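Local coordinates for protein 1,4-dihydroxy-6-naphtoate synthase (Archaeoglobus fulgidus, PDB 1ZBM) that probably converts cyclic dehypoxanthinylfutalosinate into 1,4-dihydroxy-6-naphthoate and dihydroxyacetone, a step in menaquinone biosynthesis, at residues A[205-219]-A[234-248]. Numbering follows the deposited sequence.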
# COMPACT_ATOMS: atom_id res chain seq x y z
N ARG A 205 7.72 14.93 -1.90
CA ARG A 205 8.93 14.47 -2.59
C ARG A 205 10.17 14.66 -1.73
O ARG A 205 11.04 13.79 -1.66
CB ARG A 205 9.11 15.22 -3.90
CG ARG A 205 8.20 14.71 -4.99
CD ARG A 205 8.40 15.48 -6.27
NE ARG A 205 7.74 14.78 -7.38
CZ ARG A 205 7.27 15.38 -8.46
NH1 ARG A 205 7.38 16.69 -8.60
NH2 ARG A 205 6.68 14.65 -9.40
N GLU A 206 10.24 15.80 -1.06
CA GLU A 206 11.38 16.07 -0.22
C GLU A 206 11.47 15.06 0.91
O GLU A 206 12.56 14.61 1.27
CB GLU A 206 11.30 17.47 0.37
CG GLU A 206 12.58 17.89 1.06
CD GLU A 206 12.51 19.29 1.59
OE1 GLU A 206 12.12 20.20 0.82
OE2 GLU A 206 12.86 19.48 2.78
N SER A 207 10.33 14.70 1.49
CA SER A 207 10.34 13.75 2.60
C SER A 207 10.85 12.37 2.18
O SER A 207 11.56 11.70 2.93
CB SER A 207 8.93 13.65 3.21
OG SER A 207 9.00 13.03 4.49
N ILE A 208 10.47 11.96 0.97
CA ILE A 208 10.87 10.67 0.39
C ILE A 208 12.37 10.65 0.09
O ILE A 208 13.10 9.72 0.47
CB ILE A 208 10.09 10.41 -0.92
CG1 ILE A 208 8.59 10.36 -0.64
CG2 ILE A 208 10.57 9.11 -1.57
CD1 ILE A 208 7.72 10.48 -1.88
N ALA A 209 12.83 11.70 -0.59
CA ALA A 209 14.24 11.82 -0.93
C ALA A 209 15.08 11.83 0.34
O ALA A 209 16.16 11.25 0.39
CB ALA A 209 14.48 13.09 -1.74
N PHE A 210 14.57 12.48 1.38
CA PHE A 210 15.30 12.55 2.65
C PHE A 210 15.48 11.14 3.23
O PHE A 210 16.54 10.82 3.76
CB PHE A 210 14.54 13.41 3.67
CG PHE A 210 15.24 13.50 5.01
CD1 PHE A 210 16.08 14.57 5.31
CD2 PHE A 210 15.10 12.48 5.96
CE1 PHE A 210 16.76 14.63 6.52
CE2 PHE A 210 15.78 12.52 7.18
CZ PHE A 210 16.61 13.60 7.46
N ALA A 211 14.44 10.32 3.14
CA ALA A 211 14.50 8.97 3.67
C ALA A 211 15.57 8.11 3.00
O ALA A 211 16.28 7.35 3.67
CB ALA A 211 13.13 8.29 3.54
N ILE A 212 15.69 8.22 1.68
CA ILE A 212 16.69 7.46 0.93
C ILE A 212 18.13 7.86 1.26
O ILE A 212 19.02 7.01 1.32
CB ILE A 212 16.47 7.61 -0.60
CG1 ILE A 212 15.11 7.03 -0.97
CG2 ILE A 212 17.57 6.90 -1.37
CD1 ILE A 212 14.95 5.57 -0.61
N GLU A 213 18.35 9.16 1.48
CA GLU A 213 19.67 9.69 1.80
C GLU A 213 20.01 9.51 3.27
O GLU A 213 21.16 9.67 3.68
CB GLU A 213 19.72 11.18 1.46
CG GLU A 213 19.52 11.47 -0.03
CD GLU A 213 19.37 12.95 -0.32
OE1 GLU A 213 20.20 13.76 0.16
OE2 GLU A 213 18.42 13.31 -1.06
N ASN A 214 19.00 9.16 4.06
CA ASN A 214 19.19 8.94 5.48
C ASN A 214 18.35 7.74 5.88
O ASN A 214 17.47 7.84 6.73
CB ASN A 214 18.73 10.18 6.26
CG ASN A 214 19.45 11.43 5.84
OD1 ASN A 214 20.64 11.61 6.12
ND2 ASN A 214 18.74 12.31 5.14
N PRO A 215 18.64 6.58 5.28
CA PRO A 215 17.90 5.35 5.58
C PRO A 215 17.92 4.93 7.03
O PRO A 215 16.91 4.46 7.57
CB PRO A 215 18.56 4.33 4.66
CG PRO A 215 19.98 4.79 4.64
CD PRO A 215 19.82 6.29 4.45
N ASP A 216 19.06 5.08 7.70
CA ASP A 216 19.13 4.67 9.09
C ASP A 216 18.37 5.60 10.01
O ASP A 216 17.68 5.15 10.92
CB ASP A 216 20.59 4.53 9.53
CG ASP A 216 21.31 3.43 8.76
OD1 ASP A 216 20.90 2.25 8.91
OD2 ASP A 216 22.25 3.75 8.00
N GLU A 217 18.48 6.90 9.77
CA GLU A 217 17.77 7.85 10.60
C GLU A 217 16.26 7.67 10.44
O GLU A 217 15.54 7.46 11.42
CB GLU A 217 18.17 9.28 10.23
CG GLU A 217 17.70 10.32 11.23
CD GLU A 217 17.87 11.73 10.71
OE1 GLU A 217 18.88 12.00 10.03
OE2 GLU A 217 17.00 12.58 11.01
N ALA A 218 15.78 7.73 9.20
CA ALA A 218 14.35 7.58 8.94
C ALA A 218 13.80 6.23 9.42
O ALA A 218 12.69 6.15 9.94
CB ALA A 218 14.07 7.76 7.45
N ILE A 219 14.59 5.17 9.25
CA ILE A 219 14.17 3.84 9.65
C ILE A 219 14.10 3.71 11.17
O ILE A 219 13.32 2.92 11.70
CB ILE A 219 15.15 2.78 9.10
CG1 ILE A 219 14.38 1.58 8.55
CG2 ILE A 219 16.14 2.34 10.19
CD1 ILE A 219 13.56 0.85 9.55
N ALA A 234 13.73 -4.33 8.18
CA ALA A 234 12.83 -3.19 8.05
C ALA A 234 13.30 -2.23 6.95
O ALA A 234 12.50 -1.73 6.16
CB ALA A 234 12.72 -2.46 9.38
N LYS A 235 14.61 -1.98 6.90
CA LYS A 235 15.16 -1.09 5.88
C LYS A 235 14.87 -1.69 4.51
O LYS A 235 14.44 -1.00 3.59
CB LYS A 235 16.68 -0.95 6.05
CG LYS A 235 17.17 0.48 6.23
CD LYS A 235 18.69 0.53 6.34
CE LYS A 235 19.18 -0.29 7.53
NZ LYS A 235 20.67 -0.35 7.60
N ARG A 236 15.10 -3.00 4.39
CA ARG A 236 14.86 -3.72 3.15
C ARG A 236 13.40 -3.58 2.71
O ARG A 236 13.12 -3.33 1.54
CB ARG A 236 15.23 -5.19 3.34
CG ARG A 236 14.95 -6.10 2.14
CD ARG A 236 15.25 -7.56 2.52
NE ARG A 236 14.40 -8.51 1.80
CZ ARG A 236 14.15 -9.75 2.22
NH1 ARG A 236 13.37 -10.55 1.50
NH2 ARG A 236 14.67 -10.19 3.36
N PHE A 237 12.47 -3.74 3.66
CA PHE A 237 11.04 -3.63 3.36
C PHE A 237 10.67 -2.22 2.92
O PHE A 237 9.98 -2.03 1.91
CB PHE A 237 10.20 -3.99 4.59
CG PHE A 237 8.72 -3.96 4.34
CD1 PHE A 237 8.11 -4.91 3.52
CD2 PHE A 237 7.92 -2.97 4.92
CE1 PHE A 237 6.75 -4.88 3.28
CE2 PHE A 237 6.56 -2.93 4.69
CZ PHE A 237 5.97 -3.89 3.86
N ALA A 238 11.12 -1.24 3.68
CA ALA A 238 10.83 0.15 3.37
C ALA A 238 11.42 0.52 2.01
O ALA A 238 10.75 1.17 1.21
CB ALA A 238 11.38 1.07 4.45
N MSE A 239 12.66 0.12 1.76
CA MSE A 239 13.31 0.43 0.50
C MSE A 239 12.63 -0.25 -0.70
O MSE A 239 12.79 0.18 -1.84
CB MSE A 239 14.79 0.04 0.56
CG MSE A 239 15.75 1.21 0.36
SE MSE A 239 16.77 1.73 1.95
CE MSE A 239 17.91 0.16 2.10
N MSE A 240 11.88 -1.31 -0.42
CA MSE A 240 11.15 -2.06 -1.44
C MSE A 240 9.95 -1.26 -1.96
O MSE A 240 9.59 -1.37 -3.13
CB MSE A 240 10.63 -3.39 -0.88
CG MSE A 240 11.65 -4.53 -0.89
SE MSE A 240 11.09 -6.08 0.14
CE MSE A 240 9.75 -6.85 -1.03
N TYR A 241 9.34 -0.47 -1.09
CA TYR A 241 8.17 0.31 -1.46
C TYR A 241 8.33 1.82 -1.34
O TYR A 241 7.34 2.56 -1.39
CB TYR A 241 6.96 -0.17 -0.66
CG TYR A 241 6.54 -1.57 -1.03
CD1 TYR A 241 6.00 -1.85 -2.29
CD2 TYR A 241 6.69 -2.63 -0.14
CE1 TYR A 241 5.64 -3.15 -2.65
CE2 TYR A 241 6.33 -3.93 -0.49
CZ TYR A 241 5.81 -4.18 -1.75
OH TYR A 241 5.47 -5.46 -2.10
N VAL A 242 9.56 2.28 -1.15
CA VAL A 242 9.85 3.71 -1.04
C VAL A 242 11.12 3.95 -1.85
O VAL A 242 12.23 3.94 -1.31
CB VAL A 242 10.11 4.14 0.44
CG1 VAL A 242 10.39 5.64 0.49
CG2 VAL A 242 8.92 3.79 1.31
N ASN A 243 10.96 4.15 -3.16
CA ASN A 243 12.09 4.38 -4.07
C ASN A 243 11.70 5.31 -5.21
O ASN A 243 10.82 6.16 -5.05
CB ASN A 243 12.57 3.05 -4.64
CG ASN A 243 11.43 2.14 -5.03
OD1 ASN A 243 10.35 2.61 -5.42
ND2 ASN A 243 11.65 0.84 -4.94
N ASP A 244 12.35 5.15 -6.36
CA ASP A 244 12.05 5.99 -7.53
C ASP A 244 10.57 6.14 -7.84
O ASP A 244 10.08 7.24 -8.08
CB ASP A 244 12.73 5.45 -8.79
CG ASP A 244 14.19 5.76 -8.84
OD1 ASP A 244 14.55 6.96 -8.71
OD2 ASP A 244 15.01 4.82 -9.03
N TYR A 245 9.86 5.01 -7.88
CA TYR A 245 8.44 5.01 -8.20
C TYR A 245 7.64 5.86 -7.22
O TYR A 245 6.64 6.49 -7.59
CB TYR A 245 7.87 3.59 -8.19
CG TYR A 245 8.49 2.64 -9.19
CD1 TYR A 245 8.69 3.01 -10.52
CD2 TYR A 245 8.83 1.34 -8.82
CE1 TYR A 245 9.22 2.12 -11.45
CE2 TYR A 245 9.36 0.44 -9.75
CZ TYR A 245 9.55 0.84 -11.05
OH TYR A 245 10.07 -0.06 -11.97
N THR A 246 8.07 5.87 -5.97
CA THR A 246 7.41 6.63 -4.92
C THR A 246 7.73 8.11 -5.09
O THR A 246 6.88 8.97 -4.85
CB THR A 246 7.89 6.18 -3.52
OG1 THR A 246 8.07 4.76 -3.51
CG2 THR A 246 6.86 6.56 -2.44
N TYR A 247 8.96 8.42 -5.51
CA TYR A 247 9.34 9.81 -5.69
C TYR A 247 8.56 10.47 -6.82
O TYR A 247 8.17 11.63 -6.71
CB TYR A 247 10.83 9.94 -5.95
CG TYR A 247 11.30 11.38 -6.00
CD1 TYR A 247 11.53 12.10 -4.83
CD2 TYR A 247 11.50 12.02 -7.22
CE1 TYR A 247 11.95 13.43 -4.87
CE2 TYR A 247 11.92 13.35 -7.27
CZ TYR A 247 12.15 14.04 -6.10
OH TYR A 247 12.60 15.34 -6.16
N ASN A 248 8.35 9.73 -7.91
CA ASN A 248 7.62 10.22 -9.07
C ASN A 248 7.08 9.03 -9.88
O ASN A 248 7.86 8.22 -10.39
CB ASN A 248 8.55 11.07 -9.95
CG ASN A 248 7.82 11.78 -11.07
OD1 ASN A 248 6.86 12.51 -10.83
ND2 ASN A 248 8.27 11.59 -12.31
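Over one face of the Tyr247 ring lies the aliphatic part of Arg205, whose CG makes a CH-pi contact 4.2 Å from the ring centroid; CB of Ile208 lies more loosely off the ring edge and CB of Ala209 approaches obliquely. Tyr247 reaches Arg205 because its CG stands anti to the backbone N. At the edge of the Arg205 guanidinium, and in its plane, is the carbonyl of Tyr247, which takes a hydrogen bond from NE (3.2 Å to O, 157° at the hydrogen). A weak, strongly bent bond runs from NH2 to OD1 of Asn248, whose amide is turned 66° from the guanidinium. Replacing Arg205 by an alanine is likely to cost Tyr247 O its NE donor and Asn248 OD1 its weak NH2 bond, and to strip the CG and CD methylenes from over the ring. Further along helix 194-213, Ile208 packs its CG2 on Val242 CG1 (4.0 Å), while its CD1 faces the Thr246 carbonyl. Both segments belong to the all-helical C-terminal part of this periplasmic-binding-protein-like (PBP clan) chain, packed beside strand 76-86 and helix 20-30; Met25 of that helix touches both Ile208 and Thr246. Beyond Asn214, the axes of 215-219 and 234-241 cross at 99°, 10.5 Å apart at closest approach. Here Lys235, its chain bent at chi3, brings NZ 2.9 Å from Asp216 OD1 on the syn side of the carboxylate; Glu232 pairs with the same ammonium. Next to this salt bridge, Ile219 CG1 rests on Lys235 CG (3.8 Å), and Pro215 CB meets both Lys235 CD and the selenium of selenomethionine Met239.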